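Local coordinates for NIPSNAP domain-containing protein (Burkholderia xenovorans, PDB 5KAK), which is of unknown function but belongs to the NipSnap family and forms a two-fold symmetric interface between its copies, at the interface of chains A and B. Coordinates in Å, arbitrary orientation; residue numbers count along the deposited sequence, not the author numbering. Chains: chain A/B, Uncharacterized protein.

The interface of chains A and B. Residues chain A 30-31, 35, 39, 45, 48; chain B 109.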
loop_
_atom_site.group_PDB
_atom_site.type_symbol
_atom_site.label_atom_id
_atom_site.label_comp_id
_atom_site.label_asym_id
_atom_site.label_seq_id
_atom_site.Cartn_x
_atom_site.Cartn_y
_atom_site.Cartn_z
ATOM N N PHE A 30 -22.364 -18.641 6.081
ATOM C CA PHE A 30 -21.473 -19.635 6.656
ATOM C C PHE A 30 -22.099 -20.299 7.875
ATOM O O PHE A 30 -21.933 -21.512 8.078
ATOM C CB PHE A 30 -20.121 -18.996 6.983
ATOM C CG PHE A 30 -19.116 -19.183 5.883
ATOM C CD1 PHE A 30 -18.402 -20.373 5.782
ATOM C CD2 PHE A 30 -18.949 -18.222 4.909
ATOM C CE1 PHE A 30 -17.499 -20.568 4.746
ATOM C CE2 PHE A 30 -18.059 -18.417 3.864
ATOM C CZ PHE A 30 -17.330 -19.595 3.781
ATOM N N GLU A 31 -22.849 -19.548 8.683
ATOM C CA GLU A 31 -23.512 -20.206 9.804
ATOM C C GLU A 31 -24.701 -21.038 9.344
ATOM O O GLU A 31 -24.981 -22.085 9.933
ATOM C CB GLU A 31 -23.943 -19.182 10.855
ATOM C CG GLU A 31 -25.006 -18.221 10.409
ATOM C CD GLU A 31 -25.206 -17.099 11.404
ATOM O OE1 GLU A 31 -24.445 -17.047 12.399
ATOM O OE2 GLU A 31 -26.122 -16.276 11.193
ATOM N N ILE A 35 -20.310 -23.427 6.825
ATOM C CA ILE A 35 -19.294 -24.023 7.685
ATOM C C ILE A 35 -19.579 -25.502 7.909
ATOM O O ILE A 35 -18.658 -26.269 8.220
ATOM C CB ILE A 35 -19.175 -23.251 9.014
ATOM C CG1 ILE A 35 -17.790 -23.461 9.645
ATOM C CG2 ILE A 35 -20.292 -23.634 9.989
ATOM C CD1 ILE A 35 -16.654 -22.925 8.821
ATOM N N ARG A 39 -15.883 -27.071 7.212
ATOM C CA ARG A 39 -15.090 -27.371 8.401
ATOM C C ARG A 39 -14.791 -28.866 8.516
ATOM O O ARG A 39 -13.635 -29.225 8.782
ATOM C CB ARG A 39 -15.787 -26.844 9.667
ATOM C CG ARG A 39 -15.041 -27.194 10.968
ATOM C CD ARG A 39 -15.414 -26.268 12.129
ATOM N NE ARG A 39 -16.860 -26.145 12.298
ATOM C CZ ARG A 39 -17.435 -25.463 13.283
ATOM N NH1 ARG A 39 -16.681 -24.844 14.185
ATOM N NH2 ARG A 39 -18.759 -25.390 13.362
ATOM N N LEU A 45 -10.545 -25.492 12.409
ATOM C CA LEU A 45 -10.787 -24.056 12.431
ATOM C C LEU A 45 -10.334 -23.491 13.771
ATOM O O LEU A 45 -10.873 -23.850 14.822
ATOM C CB LEU A 45 -12.267 -23.775 12.198
ATOM C CG LEU A 45 -12.668 -22.305 12.322
ATOM C CD1 LEU A 45 -12.152 -21.552 11.108
ATOM C CD2 LEU A 45 -14.183 -22.200 12.407
ATOM N N TYR A 48 -12.725 -17.824 13.181
ATOM C CA TYR A 48 -13.371 -17.215 12.017
ATOM C C TYR A 48 -14.004 -15.921 12.488
ATOM O O TYR A 48 -14.943 -15.943 13.296
ATOM C CB TYR A 48 -14.420 -18.130 11.392
ATOM C CG TYR A 48 -14.503 -18.008 9.876
ATOM C CD1 TYR A 48 -14.597 -16.763 9.268
ATOM C CD2 TYR A 48 -14.499 -19.132 9.068
ATOM C CE1 TYR A 48 -14.656 -16.636 7.868
ATOM C CE2 TYR A 48 -14.557 -19.018 7.679
ATOM C CZ TYR A 48 -14.654 -17.771 7.089
ATOM O OH TYR A 48 -14.714 -17.680 5.719
ATOM N N PHE B 109 -20.005 -19.711 14.967
ATOM C CA PHE B 109 -19.432 -21.047 14.919
ATOM C C PHE B 109 -17.952 -21.073 15.257
ATOM O O PHE B 109 -17.360 -22.156 15.254
ATOM C CB PHE B 109 -19.653 -21.656 13.533
ATOM C CG PHE B 109 -19.134 -20.802 12.405
ATOM C CD1 PHE B 109 -17.825 -20.913 11.980
ATOM C CD2 PHE B 109 -19.954 -19.865 11.792
ATOM C CE1 PHE B 109 -17.348 -20.129 10.948
ATOM C CE2 PHE B 109 -19.487 -19.081 10.768
ATOM C CZ PHE B 109 -18.179 -19.211 10.340
#
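A loop of chain B that follows strand 98-106 reaches over to chain A and inserts B:Phe109 between helix 23-42 and strand 45-51. Helix residues A:Phe30, A:Glu31, A:Ile35 and A:Arg39 meet it from one side, and A:Leu45 and A:Tyr48 from the strand. The benzyl group fills an apolar pocket, with 126 Å² of B:Phe109 hidden by chain A. A:Ile35 comes against it from the opposite direction and lies over one ring face, its CB 4.0 Å above the plane and centred. CG1 of A:Ile35 stands anti to the backbone N (chi1 -156°) and thereby reaches CD1 of B:Phe109 at 3.5 Å, while its CD1 methyl lies against CE1 and its CG2 methyl against CG. The rim is lined from the strand side: CD2 of A:Leu45 lies in the ring plane, 3.9 Å from CD1 of B:Phe109, and the A:Tyr48 ring packs edge-to-face with its plane turned 74° away. The B:Phe109 edge meets the CG-CD2 margin of the tyrosine ring, off its centre, with CE1 of B:Phe109 3.6 Å from CD2 of A:Tyr48. Farther round the ring, CB of A:Phe30 meets CE2 of B:Phe109 at 3.8 Å, and the helix backbone at A:Glu31 closes the CD2 side; A:Glu31 is poorly ordered. Within chain A, the A:Tyr48 hydroxyl rests over the rim of the A:Phe30 ring, joining helix and strand behind the pocket. Two-fold symmetry repeats the insertion with the chains exchanged; this reciprocal exchange would suit a dimer, though the crystal assembly alone does not prove one. At the pocket mouth, the A:Arg39 side chain bends at chi3 and runs past B:Phe109 in the opposite sense. NH1 of A:Arg39 donates a hydrogen bond to the B:Phe109 carbonyl O at 3.0 Å and probably helps hold the loop backbone. The bond is bent (131° at H), with that O tilted out of the guanidinium plane, while NH2 of A:Arg39 lies near CB of B:Phe109.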